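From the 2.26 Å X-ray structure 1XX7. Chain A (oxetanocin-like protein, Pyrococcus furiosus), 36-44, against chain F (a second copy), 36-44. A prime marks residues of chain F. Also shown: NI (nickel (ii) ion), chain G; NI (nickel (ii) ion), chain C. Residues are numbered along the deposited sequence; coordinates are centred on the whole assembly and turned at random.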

ATOM      1  N   GLU A  36      -2.355   6.515  -8.704  1.00 20.15           N
ATOM      2  CA  GLU A  36      -3.694   7.154  -8.677  1.00 16.22           C
ATOM      3  C   GLU A  36      -4.792   6.271  -9.262  1.00 15.77           C
ATOM      4  O   GLU A  36      -4.570   5.422 -10.086  1.00 15.32           O
ATOM      5  CB  GLU A  36      -3.665   8.471  -9.428  1.00 14.60           C
ATOM      6  CG  GLU A  36      -3.243   8.320 -10.920  1.00 17.82           C
ATOM      7  CD  GLU A  36      -3.674   9.458 -11.804  1.00 17.76           C
ATOM      8  OE1 GLU A  36      -4.258  10.466 -11.297  1.00 17.86           O
ATOM      9  OE2 GLU A  36      -3.396   9.355 -13.011  1.00 16.30           O
ATOM     10  N   SER A  37      -5.989   6.482  -8.775  1.00 17.74           N
ATOM     11  CA  SER A  37      -7.160   5.889  -9.312  1.00 16.09           C
ATOM     12  C   SER A  37      -7.712   6.713 -10.486  1.00 13.43           C
ATOM     13  O   SER A  37      -7.266   7.858 -10.763  1.00 11.38           O
ATOM     14  CB  SER A  37      -8.197   5.743  -8.198  1.00 17.98           C
ATOM     15  OG  SER A  37      -8.760   6.999  -7.849  1.00 19.30           O
ATOM     16  N   VAL A  38      -8.693   6.124 -11.165  1.00 11.65           N
ATOM     17  CA  VAL A  38      -9.361   6.801 -12.266  1.00 14.43           C
ATOM     18  C   VAL A  38     -10.168   8.019 -11.755  1.00 15.45           C
ATOM     19  O   VAL A  38     -10.280   9.045 -12.449  1.00 17.19           O
ATOM     20  CB  VAL A  38     -10.234   5.837 -13.063  1.00 15.87           C
ATOM     21  CG1 VAL A  38     -10.984   6.575 -14.184  1.00 17.22           C
ATOM     22  CG2 VAL A  38      -9.381   4.739 -13.649  1.00 17.48           C
ATOM     23  N   ALA A  39     -10.704   7.909 -10.538  1.00 16.15           N
ATOM     24  CA  ALA A  39     -11.380   9.015  -9.903  1.00 17.48           C
ATOM     25  C   ALA A  39     -10.437  10.153  -9.525  1.00 16.18           C
ATOM     26  O   ALA A  39     -10.804  11.308  -9.659  1.00 17.58           O
ATOM     27  CB  ALA A  39     -12.097   8.542  -8.709  1.00 19.25           C
ATOM     28  N   ASP A  40      -9.258   9.818  -9.006  1.00 15.91           N
ATOM     29  CA  ASP A  40      -8.176  10.784  -8.712  1.00 16.48           C
ATOM     30  C   ASP A  40      -7.881  11.621  -9.979  1.00 15.86           C
ATOM     31  O   ASP A  40      -7.825  12.852  -9.963  1.00 12.47           O
ATOM     32  CB  ASP A  40      -6.890  10.030  -8.310  1.00 19.68           C
ATOM     33  CG  ASP A  40      -6.862   9.586  -6.848  1.00 22.13           C
ATOM     34  OD1 ASP A  40      -7.445  10.323  -5.972  1.00 20.55           O
ATOM     35  OD2 ASP A  40      -6.251   8.480  -6.588  1.00 14.08           O
ATOM     36  N   HIS A  41      -7.657  10.884 -11.060  1.00 15.09           N
ATOM     37  CA  HIS A  41      -7.390  11.414 -12.355  1.00 13.94           C
ATOM     38  C   HIS A  41      -8.508  12.301 -12.847  1.00 14.78           C
ATOM     39  O   HIS A  41      -8.250  13.420 -13.268  1.00 11.48           O
ATOM     40  CB  HIS A  41      -7.227  10.245 -13.338  1.00 13.16           C
ATOM     41  CG  HIS A  41      -7.312  10.650 -14.750  1.00 11.70           C
ATOM     42  ND1 HIS A  41      -6.443  11.556 -15.310  1.00 12.42           N
ATOM     43  CD2 HIS A  41      -8.173  10.295 -15.732  1.00 15.41           C
ATOM     44  CE1 HIS A  41      -6.747  11.732 -16.583  1.00 10.19           C
ATOM     45  NE2 HIS A  41      -7.780  10.969 -16.867  1.00 12.35           N
ATOM     46  N   SER A  42      -9.727  11.769 -12.801  1.00 14.96           N
ATOM     47  CA  SER A  42     -10.923  12.442 -13.278  1.00 18.95           C
ATOM     48  C   SER A  42     -11.302  13.686 -12.506  1.00 20.13           C
ATOM     49  O   SER A  42     -11.840  14.648 -13.103  1.00 19.82           O
ATOM     50  CB  SER A  42     -12.123  11.497 -13.271  1.00 18.22           C
ATOM     51  OG  SER A  42     -11.943  10.452 -14.177  1.00 22.67           O
ATOM     52  N   TYR A  43     -11.039  13.667 -11.203  1.00 18.76           N
ATOM     53  CA  TYR A  43     -11.120  14.866 -10.387  1.00 17.19           C
ATOM     54  C   TYR A  43     -10.264  16.015 -10.920  1.00 20.23           C
ATOM     55  O   TYR A  43     -10.758  17.168 -11.057  1.00 16.40           O
ATOM     56  CB  TYR A  43     -10.717  14.629  -8.922  1.00 17.34           C
ATOM     57  CG  TYR A  43     -10.655  15.958  -8.249  1.00 15.53           C
ATOM     58  CD1 TYR A  43     -11.837  16.664  -7.985  1.00 18.39           C
ATOM     59  CD2 TYR A  43      -9.475  16.573  -8.015  1.00 12.34           C
ATOM     60  CE1 TYR A  43     -11.808  17.933  -7.448  1.00 17.04           C
ATOM     61  CE2 TYR A  43      -9.430  17.869  -7.471  1.00 12.97           C
ATOM     62  CZ  TYR A  43     -10.621  18.525  -7.197  1.00 16.90           C
ATOM     63  OH  TYR A  43     -10.635  19.788  -6.691  1.00 18.23           O
ATOM     64  N   ARG A  44      -8.968  15.759 -11.143  1.00 19.79           N
ATOM     65  CA  ARG A  44      -8.072  16.854 -11.589  1.00 16.96           C
ATOM     66  C   ARG A  44      -8.331  17.266 -13.039  1.00 17.48           C
ATOM     67  O   ARG A  44      -8.111  18.439 -13.406  1.00 21.49           O
ATOM     68  CB  ARG A  44      -6.587  16.585 -11.358  1.00 15.03           C
ATOM     69  CG  ARG A  44      -5.803  17.884 -11.335  1.00 15.08           C
ATOM     70  CD  ARG A  44      -4.416  17.782 -10.807  1.00 13.34           C
ATOM     71  NE  ARG A  44      -3.588  16.961 -11.668  1.00 16.30           N
ATOM     72  CZ  ARG A  44      -2.292  16.735 -11.483  1.00 14.82           C
ATOM     73  NH1 ARG A  44      -1.629  17.350 -10.514  1.00 17.65           N
ATOM     74  NH2 ARG A  44      -1.652  15.935 -12.315  1.00 20.05           N
TER
ATOM     75  N   GLU F  36      -9.926   6.009   0.653  1.00 16.85           N
ATOM     76  CA  GLU F  36     -10.046   6.986  -0.399  1.00 15.12           C
ATOM     77  C   GLU F  36      -9.326   8.296  -0.101  1.00 17.76           C
ATOM     78  O   GLU F  36      -9.156   8.714   1.056  1.00 14.37           O
ATOM     79  CB  GLU F  36     -11.537   7.259  -0.704  1.00 18.60           C
ATOM     80  CG  GLU F  36     -12.363   7.700   0.489  1.00 17.27           C
ATOM     81  CD  GLU F  36     -13.542   8.612   0.137  1.00 15.90           C
ATOM     82  OE1 GLU F  36     -13.927   8.789  -1.052  1.00 17.20           O
ATOM     83  OE2 GLU F  36     -14.116   9.148   1.094  1.00 17.21           O
ATOM     84  N   SER F  37      -8.823   8.893  -1.181  1.00 19.85           N
ATOM     85  CA  SER F  37      -8.262  10.197  -1.139  1.00 15.36           C
ATOM     86  C   SER F  37      -9.397  11.256  -1.158  1.00 12.89           C
ATOM     87  O   SER F  37     -10.554  10.958  -1.425  1.00  9.88           O
ATOM     88  CB  SER F  37      -7.331  10.372  -2.325  1.00 12.77           C
ATOM     89  OG  SER F  37      -8.112  10.567  -3.505  1.00 15.96           O
ATOM     90  N   VAL F  38      -9.034  12.489  -0.840  1.00 16.01           N
ATOM     91  CA  VAL F  38      -9.934  13.628  -0.928  1.00 16.04           C
ATOM     92  C   VAL F  38     -10.404  13.864  -2.394  1.00 17.34           C
ATOM     93  O   VAL F  38     -11.544  14.280  -2.638  1.00 17.54           O
ATOM     94  CB  VAL F  38      -9.245  14.906  -0.360  1.00 17.00           C
ATOM     95  CG1 VAL F  38     -10.199  16.120  -0.459  1.00 17.59           C
ATOM     96  CG2 VAL F  38      -8.874  14.683   1.101  1.00 20.84           C
ATOM     97  N   ALA F  39      -9.512  13.598  -3.355  1.00 15.35           N
ATOM     98  CA  ALA F  39      -9.845  13.646  -4.768  1.00 13.48           C
ATOM     99  C   ALA F  39     -10.841  12.584  -5.172  1.00 12.91           C
ATOM    100  O   ALA F  39     -11.764  12.861  -5.951  1.00 13.92           O
ATOM    101  CB  ALA F  39      -8.597  13.516  -5.605  1.00 18.24           C
ATOM    102  N   ASP F  40     -10.656  11.361  -4.672  1.00 15.76           N
ATOM    103  CA  ASP F  40     -11.640  10.258  -4.893  1.00 16.53           C
ATOM    104  C   ASP F  40     -13.035  10.743  -4.435  1.00 15.97           C
ATOM    105  O   ASP F  40     -14.018  10.655  -5.123  1.00 17.61           O
ATOM    106  CB  ASP F  40     -11.255   9.038  -4.049  1.00 16.47           C
ATOM    107  CG  ASP F  40     -10.169   8.189  -4.653  1.00 18.19           C
ATOM    108  OD1 ASP F  40     -10.118   8.058  -5.884  1.00 19.74           O
ATOM    109  OD2 ASP F  40      -9.364   7.613  -3.882  1.00 19.17           O
ATOM    110  N   HIS F  41     -13.065  11.255  -3.218  1.00 16.66           N
ATOM    111  CA  HIS F  41     -14.260  11.792  -2.628  1.00 16.56           C
ATOM    112  C   HIS F  41     -14.863  12.940  -3.448  1.00 12.46           C
ATOM    113  O   HIS F  41     -16.059  12.921  -3.772  1.00 10.07           O
ATOM    114  CB  HIS F  41     -13.922  12.227  -1.171  1.00 14.47           C
ATOM    115  CG  HIS F  41     -14.889  13.179  -0.587  1.00 14.67           C
ATOM    116  ND1 HIS F  41     -16.160  12.794  -0.227  1.00 15.38           N
ATOM    117  CD2 HIS F  41     -14.806  14.517  -0.345  1.00  8.73           C
ATOM    118  CE1 HIS F  41     -16.804  13.836   0.276  1.00 14.69           C
ATOM    119  NE2 HIS F  41     -16.023  14.899   0.182  1.00 11.92           N
ATOM    120  N   SER F  42     -14.061  13.951  -3.751  1.00 14.42           N
ATOM    121  CA  SER F  42     -14.565  15.087  -4.550  1.00 16.58           C
ATOM    122  C   SER F  42     -15.054  14.691  -5.928  1.00 18.22           C
ATOM    123  O   SER F  42     -16.008  15.299  -6.441  1.00 15.49           O
ATOM    124  CB  SER F  42     -13.532  16.190  -4.677  1.00 17.65           C
ATOM    125  OG  SER F  42     -13.051  16.568  -3.404  1.00 23.85           O
ATOM    126  N   TYR F  43     -14.410  13.683  -6.541  1.00 17.08           N
ATOM    127  CA  TYR F  43     -14.838  13.204  -7.832  1.00 14.73           C
ATOM    128  C   TYR F  43     -16.328  12.778  -7.738  1.00 16.79           C
ATOM    129  O   TYR F  43     -17.130  13.191  -8.537  1.00 17.34           O
ATOM    130  CB  TYR F  43     -14.021  11.983  -8.380  1.00 16.07           C
ATOM    131  CG  TYR F  43     -14.787  11.461  -9.579  1.00 16.20           C
ATOM    132  CD1 TYR F  43     -14.833  12.209 -10.767  1.00 16.34           C
ATOM    133  CD2 TYR F  43     -15.579  10.331  -9.493  1.00 14.59           C
ATOM    134  CE1 TYR F  43     -15.608  11.798 -11.846  1.00 18.54           C
ATOM    135  CE2 TYR F  43     -16.348   9.908 -10.570  1.00 16.47           C
ATOM    136  CZ  TYR F  43     -16.374  10.657 -11.739  1.00 16.17           C
ATOM    137  OH  TYR F  43     -17.159  10.240 -12.800  1.00 17.42           O
ATOM    138  N   ARG F  44     -16.662  11.902  -6.783  1.00 15.70           N
ATOM    139  CA  ARG F  44     -18.009  11.394  -6.701  1.00 17.52           C
ATOM    140  C   ARG F  44     -18.983  12.442  -6.150  1.00 18.84           C
ATOM    141  O   ARG F  44     -20.134  12.408  -6.496  1.00 23.29           O
ATOM    142  CB  ARG F  44     -18.111  10.058  -5.924  1.00 16.54           C
ATOM    143  CG  ARG F  44     -19.416   9.320  -6.274  1.00 12.79           C
ATOM    144  CD  ARG F  44     -19.517   7.897  -5.779  1.00 16.69           C
ATOM    145  NE  ARG F  44     -19.523   7.784  -4.315  1.00 17.59           N
ATOM    146  CZ  ARG F  44     -19.627   6.638  -3.647  1.00 15.93           C
ATOM    147  NH1 ARG F  44     -19.821   5.484  -4.289  1.00 18.80           N
ATOM    148  NH2 ARG F  44     -19.568   6.647  -2.321  1.00 16.58           N
TER
HETATM  149 NI    NI G 201      -9.059  10.535 -18.648  1.00 32.09          NI
HETATM  150 NI    NI C 201     -16.248  16.948   0.879  1.00 33.70          NI
HETATM  151  O   HOH W   1      -6.969   7.249  -4.654  1.00 17.12           O

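What does chain F bring to the contact first? Glu36′ stays clear of the chain A stretch, and the work begins at Ser37′, the N-cap of its helix. Its OG donates to Asp40 OD1 at 2.6 Å, while the same oxygen accepts from Asp40′ N at 2.9 Å. One hydroxyl thus caps its own helix and ties it to the neighbouring copy. Val38′ points sideways and takes no part across the contact.

What does Ala39′ touch? Its CB, pointing toward the chain A stretch, lies 3.4 Å from Asp40 OD1 and 4.0 Å from Tyr43 CD2, so it touches both a carboxylate and a ring. The axes of the two helices approach to 7.8 Å, crossing at 67°.

Why do two aspartates tolerate each other here? Asp40′ OD1 sits 3.5 Å from Asp40 OD1, a pairing of like charges, yet each of these oxygens is engaged by a serine of the other chain. Ser37 OG donates to Asp40′ OD1 at 2.6 Å, mirroring the bond described above. The other carboxylate oxygen, Asp40′ OD2, accepts from Ser37′ N at 3.0 Å. A water donates to Asp40′ OD2 at 2.5 Å and to Asp40 OD2 at 2.4 Å, bridging the two acids.

What happens further along the helix? His41′ points away from the chain A stretch, and His41′ NE2 binds the NI of chain C at 2.2 Å. Ser42′ turns its hydroxyl back to its own helix, OG donating to Val38′ O at 2.8 Å, and its CB lies 3.7 Å from Tyr43 CE1. Tyr43′ then meets its counterpart, CB to Tyr43 CB at 4.3 Å, and also reaches Ala39, with Tyr43′ CB 4.0 Å from Ala39 CB. The end of Arg44′ leads away, and it makes no contact with the chain A stretch.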